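Local coordinates for protein L-ribulose 3-epimerase (Methylomonas sp. DH-1, PDB 7CJ7) that catalyses the manganese-dependent epimerization of ketoses at C3, with highest activity toward L-ribulose, as a homodimer with a TIM-barrel fold, at residues K95-L100 against S106-V111; A133-L138 against I147-E152. All coordinates share one frame; numbering follows the deposited sequence.

Contact 1 of 2, residues K95-L100 against S106-V111. With SOL (L-sorbose), chain C.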
ATOM      1  N   LYS A  95     -18.270  18.218 -14.693  1.00  9.82           N
ATOM      2  CA  LYS A  95     -19.563  17.846 -14.066  1.00 11.16           C
ATOM      3  C   LYS A  95     -19.404  17.846 -12.539  1.00  9.89           C
ATOM      4  O   LYS A  95     -20.317  18.356 -11.853  1.00 10.85           O
ATOM      5  CB  LYS A  95     -20.049  16.485 -14.566  1.00 12.62           C
ATOM      6  CG  LYS A  95     -21.414  16.070 -14.036  1.00 14.66           C
ATOM      7  CD  LYS A  95     -22.543  16.969 -14.502  1.00 17.64           C
ATOM      8  CE  LYS A  95     -23.865  16.626 -13.854  1.00 20.56           C
ATOM      9  NZ  LYS A  95     -24.925  17.585 -14.241  1.00 24.23           N
ATOM     10  N   ALA A  96     -18.290  17.315 -12.028  1.00  9.28           N
ATOM     11  CA  ALA A  96     -18.003  17.254 -10.576  1.00  9.02           C
ATOM     12  C   ALA A  96     -17.911  18.683 -10.037  1.00  9.68           C
ATOM     13  O   ALA A  96     -18.504  18.967  -8.984  1.00 10.10           O
ATOM     14  CB  ALA A  96     -16.748  16.465 -10.299  1.00  9.29           C
ATOM     15  N   THR A  97     -17.231  19.566 -10.764  1.00  9.65           N
ATOM     16  CA  THR A  97     -17.113  21.001 -10.401  1.00  9.59           C
ATOM     17  C   THR A  97     -18.516  21.613 -10.332  1.00  9.28           C
ATOM     18  O   THR A  97     -18.805  22.332  -9.371  1.00  9.53           O
ATOM     19  CB  THR A  97     -16.200  21.743 -11.382  1.00 10.54           C
ATOM     20  OG1 THR A  97     -14.914  21.118 -11.369  1.00 10.58           O
ATOM     21  CG2 THR A  97     -16.060  23.206 -11.039  1.00 11.04           C
ATOM     22  N   ASP A  98     -19.357  21.331 -11.322  1.00 10.05           N
ATOM     23  CA  ASP A  98     -20.731  21.887 -11.423  1.00 11.17           C
ATOM     24  C   ASP A  98     -21.548  21.433 -10.210  1.00 10.63           C
ATOM     25  O   ASP A  98     -22.292  22.253  -9.641  1.00 10.56           O
ATOM     26  CB  ASP A  98     -21.413  21.453 -12.718  1.00 12.67           C
ATOM     27  CG  ASP A  98     -20.835  22.063 -13.992  1.00 15.68           C
ATOM     28  OD1 ASP A  98     -20.017  23.007 -13.898  1.00 15.82           O
ATOM     29  OD2 ASP A  98     -21.237  21.605 -15.073  1.00 18.71           O
ATOM     30  N   VAL A  99     -21.441  20.162  -9.843  1.00  9.97           N
ATOM     31  CA  VAL A  99     -22.196  19.588  -8.699  1.00  9.99           C
ATOM     32  C   VAL A  99     -21.725  20.288  -7.426  1.00  9.54           C
ATOM     33  O   VAL A  99     -22.574  20.705  -6.631  1.00  9.46           O
ATOM     34  CB  VAL A  99     -22.021  18.067  -8.600  1.00 10.89           C
ATOM     35  CG1 VAL A  99     -22.525  17.528  -7.267  1.00 11.80           C
ATOM     36  CG2 VAL A  99     -22.717  17.372  -9.757  1.00 11.67           C
ATOM     37  N   LEU A 100     -20.405  20.420  -7.258  1.00  9.62           N
ATOM     38  CA  LEU A 100     -19.817  21.048  -6.053  1.00 10.40           C
ATOM     39  C   LEU A 100     -20.326  22.489  -5.944  1.00 10.08           C
ATOM     40  O   LEU A 100     -20.771  22.873  -4.862  1.00 10.21           O
ATOM     41  CB  LEU A 100     -18.297  20.994  -6.159  1.00 10.85           C
ATOM     42  CG  LEU A 100     -17.527  21.681  -5.036  1.00 12.27           C
ATOM     43  CD1 LEU A 100     -17.791  21.016  -3.693  1.00 13.22           C
ATOM     44  CD2 LEU A 100     -16.043  21.668  -5.349  1.00 14.09           C
ATOM     45  N   SER A 106     -16.569  24.561  -2.017  1.00 12.87           N
ATOM     46  CA  SER A 106     -15.432  25.352  -2.560  1.00 12.57           C
ATOM     47  C   SER A 106     -14.184  24.487  -2.752  1.00 11.12           C
ATOM     48  O   SER A 106     -13.157  25.053  -3.169  1.00 11.35           O
ATOM     49  CB  SER A 106     -15.143  26.524  -1.668  1.00 13.20           C
ATOM     50  OG  SER A 106     -14.976  26.091  -0.331  1.00 13.03           O
ATOM     51  N   GLU A 107     -14.236  23.184  -2.451  1.00 11.18           N
ATOM     52  CA  GLU A 107     -13.044  22.298  -2.572  1.00 11.21           C
ATOM     53  C   GLU A 107     -13.396  21.032  -3.351  1.00 10.37           C
ATOM     54  O   GLU A 107     -14.286  20.282  -2.901  1.00 10.59           O
ATOM     55  CB  GLU A 107     -12.501  21.927  -1.192  1.00 12.32           C
ATOM     56  CG  GLU A 107     -12.136  23.129  -0.344  1.00 12.83           C
ATOM     57  CD  GLU A 107     -10.916  23.906  -0.812  1.00 13.07           C
ATOM     58  OE1 GLU A 107     -10.119  23.349  -1.609  1.00 12.69           O
ATOM     59  OE2 GLU A 107     -10.752  25.071  -0.364  1.00 14.61           O
ATOM     60  N   LEU A 108     -12.727  20.826  -4.491  1.00 10.08           N
ATOM     61  CA  LEU A 108     -12.752  19.544  -5.227  1.00 10.32           C
ATOM     62  C   LEU A 108     -11.393  18.888  -5.022  1.00  9.98           C
ATOM     63  O   LEU A 108     -10.389  19.481  -5.431  1.00  9.26           O
ATOM     64  CB  LEU A 108     -13.018  19.780  -6.714  1.00 11.35           C
ATOM     65  CG  LEU A 108     -13.003  18.504  -7.552  1.00 12.71           C
ATOM     66  CD1 LEU A 108     -14.170  17.623  -7.157  1.00 13.58           C
ATOM     67  CD2 LEU A 108     -13.043  18.801  -9.037  1.00 14.13           C
ATOM     68  N   CYS A 109     -11.353  17.741  -4.349  1.00 11.11           N
ATOM     69  CA  CYS A 109     -10.076  17.127  -3.921  1.00 10.92           C
ATOM     70  C   CYS A 109     -10.050  15.640  -4.287  1.00 10.22           C
ATOM     71  O   CYS A 109     -10.977  15.154  -4.956  1.00  9.47           O
ATOM     72  CB  CYS A 109      -9.846  17.372  -2.435  1.00 11.67           C
ATOM     73  SG  CYS A 109     -10.973  16.452  -1.357  1.00 14.66           S
ATOM     74  N   GLY A 110      -8.965  14.962  -3.933  1.00  9.89           N
ATOM     75  CA  GLY A 110      -8.793  13.538  -4.236  1.00  9.63           C
ATOM     76  C   GLY A 110      -7.922  13.306  -5.462  1.00  9.89           C
ATOM     77  O   GLY A 110      -7.116  14.183  -5.838  1.00  9.50           O
ATOM     78  N   VAL A 111      -8.055  12.123  -6.045  1.00  9.48           N
ATOM     79  CA  VAL A 111      -7.203  11.677  -7.173  1.00 10.15           C
ATOM     80  C   VAL A 111      -7.872  12.146  -8.464  1.00 10.32           C
ATOM     81  O   VAL A 111      -8.469  11.325  -9.186  1.00 11.15           O
ATOM     82  CB  VAL A 111      -6.955  10.162  -7.098  1.00 11.28           C
ATOM     83  CG1 VAL A 111      -6.051   9.694  -8.231  1.00 12.31           C
ATOM     84  CG2 VAL A 111      -6.351   9.796  -5.750  1.00 12.89           C
TER
HETATM   85  C1  SOL C 301      -8.024   7.003  -1.725  1.00 18.34           C
HETATM   86  O1  SOL C 301      -7.131   6.075  -1.155  1.00 15.98           O
HETATM   87  C2  SOL C 301      -8.231   8.190  -0.842  1.00 16.34           C
HETATM   88  O2  SOL C 301      -7.411   8.477   0.014  1.00 14.15           O
HETATM   89  C3  SOL C 301      -9.512   8.997  -1.001  1.00 18.35           C
HETATM   90  O3  SOL C 301      -9.370  10.284  -0.446  1.00 13.86           O
HETATM   91  C4  SOL C 301      -9.932   9.091  -2.465  1.00 21.18           C
HETATM   92  O4  SOL C 301      -8.911   9.761  -3.208  1.00 28.39           O
HETATM   93  C5  SOL C 301     -11.251   9.837  -2.677  1.00 24.39           C
HETATM   94  O5  SOL C 301     -11.463  10.032  -4.075  1.00 31.17           O
HETATM   95  C6  SOL C 301     -12.452   9.120  -2.098  1.00 26.53           C
HETATM   96  O6  SOL C 301     -13.640   9.893  -2.291  1.00 23.74           O
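Thr97 OG1 lies 3.8 Å from Leu108 CD2, and its polar need is met by a hydrogen bond to Leu93 O, one turn earlier in the helix. The first torsion (chi1 -58°) sets OG1 beside the backbone N, within reach of that carbonyl. Thr97 lies roughly perpendicular to Leu108. Ala96 CB touches the other branch of Leu108, CD1, at 4.2 Å. Leu100 covers the start of the strand: its CD2 comes within 3.3 Å of Glu107 O. It also packs on Leu108 CB at 3.8 Å. Leu100 CD1 meets the same carbonyl oxygen. Replacing Leu100 with an alanine would probably open a gap beside Leu108 CB and uncover the backbone of Glu107. This is helix against following strand in a beta-alpha-beta unit of the TIM barrel, with an angle of 144° between helix 95-100 and strand 107-109. Glu107 points away from the helix. Its carboxylate forms a salt bridge with Lys5 and accepts a hydrogen bond from Asn148. Gly110 and Val111 belong to the sugar pocket. The strand bends at Gly110, whose backbone (phi 99°) calls for glycine; a CB there would crowd sorbose O5. Val111 CG2 comes within 3.6 Å of sorbose O4.

Contact 2 of 2, residues A133-L138 against I147-E152. With MN (manganese (II) ion), chain D; SOL (L-sorbose), chain C.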
ATOM      1  N   ALA A 133      -1.527  19.366 -17.890  1.00 10.51           N
ATOM      2  CA  ALA A 133      -2.374  20.172 -18.795  1.00 11.29           C
ATOM      3  C   ALA A 133      -3.832  20.056 -18.339  1.00 10.50           C
ATOM      4  O   ALA A 133      -4.531  21.084 -18.304  1.00  9.71           O
ATOM      5  CB  ALA A 133      -2.197  19.721 -20.223  1.00 12.51           C
ATOM      6  N   ALA A 134      -4.272  18.840 -18.009  1.00 10.49           N
ATOM      7  CA  ALA A 134      -5.658  18.576 -17.557  1.00  9.84           C
ATOM      8  C   ALA A 134      -5.930  19.382 -16.290  1.00 10.17           C
ATOM      9  O   ALA A 134      -7.052  19.907 -16.137  1.00 10.64           O
ATOM     10  CB  ALA A 134      -5.875  17.102 -17.322  1.00 10.88           C
ATOM     11  N   MET A 135      -4.952  19.470 -15.384  1.00  9.79           N
ATOM     12  CA  MET A 135      -5.182  20.167 -14.096  1.00  9.76           C
ATOM     13  C   MET A 135      -5.186  21.682 -14.334  1.00  9.33           C
ATOM     14  O   MET A 135      -5.894  22.397 -13.597  1.00  8.49           O
ATOM     15  CB  MET A 135      -4.157  19.765 -13.037  1.00 10.14           C
ATOM     16  CG  MET A 135      -4.312  18.316 -12.594  1.00 10.94           C
ATOM     17  SD  MET A 135      -5.961  17.894 -11.952  1.00 11.43           S
ATOM     18  CE  MET A 135      -6.816  17.411 -13.453  1.00 11.49           C
ATOM     19  N   GLN A 136      -4.464  22.167 -15.344  1.00  9.70           N
ATOM     20  CA  GLN A 136      -4.569  23.586 -15.746  1.00  9.76           C
ATOM     21  C   GLN A 136      -5.983  23.870 -16.248  1.00  9.92           C
ATOM     22  O   GLN A 136      -6.555  24.885 -15.827  1.00 10.34           O
ATOM     23  CB  GLN A 136      -3.522  23.935 -16.794  1.00 10.40           C
ATOM     24  CG  GLN A 136      -2.115  23.878 -16.233  1.00 11.51           C
ATOM     25  CD  GLN A 136      -1.069  24.055 -17.301  1.00 12.57           C
ATOM     26  OE1 GLN A 136      -1.273  23.696 -18.458  1.00 15.00           O
ATOM     27  NE2 GLN A 136       0.069  24.600 -16.909  1.00 13.43           N
ATOM     28  N   ARG A 137      -6.512  23.035 -17.139  1.00  9.89           N
ATOM     29  CA  ARG A 137      -7.861  23.263 -17.721  1.00 10.86           C
ATOM     30  C   ARG A 137      -8.906  23.207 -16.594  1.00 10.73           C
ATOM     31  O   ARG A 137      -9.812  24.069 -16.571  1.00 11.28           O
ATOM     32  CB  ARG A 137      -8.149  22.259 -18.842  1.00 11.59           C
ATOM     33  CG  ARG A 137      -7.212  22.373 -20.036  1.00 12.63           C
ATOM     34  CD  ARG A 137      -7.711  21.580 -21.232  1.00 13.37           C
ATOM     35  NE  ARG A 137      -7.795  20.148 -20.974  1.00 13.45           N
ATOM     36  CZ  ARG A 137      -6.785  19.296 -21.094  1.00 13.95           C
ATOM     37  NH1 ARG A 137      -5.592  19.725 -21.449  1.00 15.73           N
ATOM     38  NH2 ARG A 137      -6.961  18.011 -20.845  1.00 14.54           N
ATOM     39  N   LEU A 138      -8.789  22.237 -15.685  1.00 10.24           N
ATOM     40  CA  LEU A 138      -9.751  22.078 -14.568  1.00  9.91           C
ATOM     41  C   LEU A 138      -9.634  23.281 -13.628  1.00  9.30           C
ATOM     42  O   LEU A 138     -10.664  23.833 -13.258  1.00  8.89           O
ATOM     43  CB  LEU A 138      -9.476  20.783 -13.812  1.00 10.14           C
ATOM     44  CG  LEU A 138     -10.300  20.611 -12.536  1.00 10.32           C
ATOM     45  CD1 LEU A 138     -11.791  20.660 -12.839  1.00 10.77           C
ATOM     46  CD2 LEU A 138      -9.932  19.320 -11.830  1.00 10.77           C
ATOM     47  N   ILE A 147     -14.009  27.808  -6.945  1.00 11.20           N
ATOM     48  CA  ILE A 147     -13.627  26.473  -6.410  1.00 10.84           C
ATOM     49  C   ILE A 147     -12.104  26.300  -6.497  1.00 10.46           C
ATOM     50  O   ILE A 147     -11.497  26.626  -7.542  1.00  9.96           O
ATOM     51  CB  ILE A 147     -14.423  25.368  -7.129  1.00 10.57           C
ATOM     52  CG1 ILE A 147     -15.877  25.334  -6.632  1.00 12.27           C
ATOM     53  CG2 ILE A 147     -13.738  24.017  -6.983  1.00 10.20           C
ATOM     54  CD1 ILE A 147     -16.825  24.639  -7.566  1.00 13.40           C
ATOM     55  N   ASN A 148     -11.503  25.856  -5.397  1.00  9.59           N
ATOM     56  CA  ASN A 148     -10.098  25.382  -5.350  1.00  9.29           C
ATOM     57  C   ASN A 148     -10.065  23.889  -5.686  1.00  9.00           C
ATOM     58  O   ASN A 148     -10.974  23.142  -5.261  1.00  8.39           O
ATOM     59  CB  ASN A 148      -9.452  25.600  -3.982  1.00  9.29           C
ATOM     60  CG  ASN A 148      -9.459  27.037  -3.518  1.00  9.43           C
ATOM     61  OD1 ASN A 148      -9.098  27.932  -4.274  1.00  9.77           O
ATOM     62  ND2 ASN A 148      -9.837  27.255  -2.268  1.00 10.71           N
ATOM     63  N   ILE A 149      -9.013  23.445  -6.367  1.00  8.55           N
ATOM     64  CA  ILE A 149      -8.763  21.994  -6.567  1.00  9.15           C
ATOM     65  C   ILE A 149      -7.546  21.609  -5.725  1.00  9.94           C
ATOM     66  O   ILE A 149      -6.576  22.380  -5.656  1.00  9.76           O
ATOM     67  CB  ILE A 149      -8.617  21.620  -8.048  1.00  9.41           C
ATOM     68  CG1 ILE A 149      -7.335  22.166  -8.680  1.00  9.96           C
ATOM     69  CG2 ILE A 149      -9.855  22.067  -8.808  1.00 10.84           C
ATOM     70  CD1 ILE A 149      -7.102  21.640 -10.086  1.00 10.32           C
ATOM     71  N   ASP A 150      -7.639  20.457  -5.074  1.00  9.41           N
ATOM     72  CA  ASP A 150      -6.588  19.936  -4.174  1.00  9.48           C
ATOM     73  C   ASP A 150      -6.225  18.539  -4.678  1.00  9.04           C
ATOM     74  O   ASP A 150      -7.101  17.648  -4.674  1.00  9.50           O
ATOM     75  CB  ASP A 150      -7.068  19.961  -2.725  1.00  9.53           C
ATOM     76  CG  ASP A 150      -7.816  21.233  -2.362  1.00 10.78           C
ATOM     77  OD1 ASP A 150      -7.145  22.235  -2.014  1.00 10.61           O
ATOM     78  OD2 ASP A 150      -9.071  21.217  -2.451  1.00 12.80           O
ATOM     79  N   LEU A 151      -4.986  18.370  -5.117  1.00  8.98           N
ATOM     80  CA  LEU A 151      -4.499  17.129  -5.758  1.00  9.39           C
ATOM     81  C   LEU A 151      -3.958  16.209  -4.663  1.00  8.88           C
ATOM     82  O   LEU A 151      -2.945  16.555  -4.014  1.00  7.94           O
ATOM     83  CB  LEU A 151      -3.427  17.505  -6.781  1.00 10.79           C
ATOM     84  CG  LEU A 151      -3.932  18.170  -8.064  1.00 12.35           C
ATOM     85  CD1 LEU A 151      -4.563  19.531  -7.821  1.00 15.02           C
ATOM     86  CD2 LEU A 151      -2.798  18.303  -9.051  1.00 13.31           C
ATOM     87  N   GLU A 152      -4.653  15.099  -4.427  1.00  8.98           N
ATOM     88  CA  GLU A 152      -4.321  14.174  -3.325  1.00  8.55           C
ATOM     89  C   GLU A 152      -3.153  13.279  -3.745  1.00  8.86           C
ATOM     90  O   GLU A 152      -3.300  12.482  -4.684  1.00  8.57           O
ATOM     91  CB  GLU A 152      -5.524  13.328  -2.933  1.00  9.47           C
ATOM     92  CG  GLU A 152      -5.300  12.610  -1.627  1.00 10.26           C
ATOM     93  CD  GLU A 152      -6.489  11.774  -1.197  1.00 11.57           C
ATOM     94  OE1 GLU A 152      -7.462  11.642  -1.998  1.00 14.43           O
ATOM     95  OE2 GLU A 152      -6.447  11.276  -0.071  1.00 11.56           O
TER
HETATM   96 MN    MN D 302      -7.754  10.238   1.161  1.00 20.11          MN
HETATM   97  C1  SOL C 301      -8.024   7.003  -1.725  1.00 18.34           C
HETATM   98  O1  SOL C 301      -7.131   6.075  -1.155  1.00 15.98           O
HETATM   99  C2  SOL C 301      -8.231   8.190  -0.842  1.00 16.34           C
HETATM  100  O2  SOL C 301      -7.411   8.477   0.014  1.00 14.15           O
HETATM  101  C3  SOL C 301      -9.512   8.997  -1.001  1.00 18.35           C
HETATM  102  O3  SOL C 301      -9.370  10.284  -0.446  1.00 13.86           O
HETATM  103  C4  SOL C 301      -9.932   9.091  -2.465  1.00 21.18           C
HETATM  104  O4  SOL C 301      -8.911   9.761  -3.208  1.00 28.39           O
HETATM  105  C5  SOL C 301     -11.251   9.837  -2.677  1.00 24.39           C
HETATM  106  O5  SOL C 301     -11.463  10.032  -4.075  1.00 31.17           O
HETATM  107  C6  SOL C 301     -12.452   9.120  -2.098  1.00 26.53           C
HETATM  108  O6  SOL C 301     -13.640   9.893  -2.291  1.00 23.74           O
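Ile149 turns toward the helix and meets both Met135 and Leu138. At its CB the chain forks. CG2 rests against Leu138 CG at 4.0 Å, the two side chains meeting at a slant. With chi1 at 69°, CG1 lies between N and C of its own backbone, and CD1 extends from it to the helix. There CD1 lies 3.8 Å from Met135 O and 4.1 Å from Leu138 CD2. Met135 SD is a looser neighbour of the same methyl. The Met135 chain curls beyond CG. Its CG touches Leu151 CD2 at 3.9 Å, and the two side chains lie alongside each other, pointing opposite ways. No hydrogen bond joins helix and strand. The strand ends in the active site. Glu152, an extended side chain, binds manganese through OE2 at 2.1 Å, and its OE1 accepts a 2.7 Å hydrogen bond from O4 of L-sorbose. Sorbose O2 and O3 also coordinate the metal, as do Asp185, His211 and Glu246. Glu152 is probably one of the acid/base residues, as in related epimerases. In the TIM barrel, helix 125-143 covers strand 148-152 from outside: Thr97 of helix 83-102 reaches Leu138, while Phe171 of helix 165-175 touches Met135 and Leu151.

In the fold
Both contacts are buried, and each pairs a helix of the barrel's outer layer with the strand that follows it. Strand 107-112 of contact 1 leads into helix 125-143 of contact 2. The strands are neighbours in the parallel sheet, with a probable hydrogen bond from Asn148 N to Ser106 O at 2.9 Å. Ile147 CD1 packs on Thr97 O at 3.5 Å. Glu107 OE1 and Asp150 OD2 lie 2.5 Å apart; Lys5 bridges to both carboxylates, and one may be protonated. Both contacts are apolar, each placing a methyl on a backbone carbonyl; contact 1 adds a threonine hydroxyl, contact 2 a methionine. Both strands run on to the sugar: Gly110 and Val111 wall the pocket, and Glu152 binds sugar and metal.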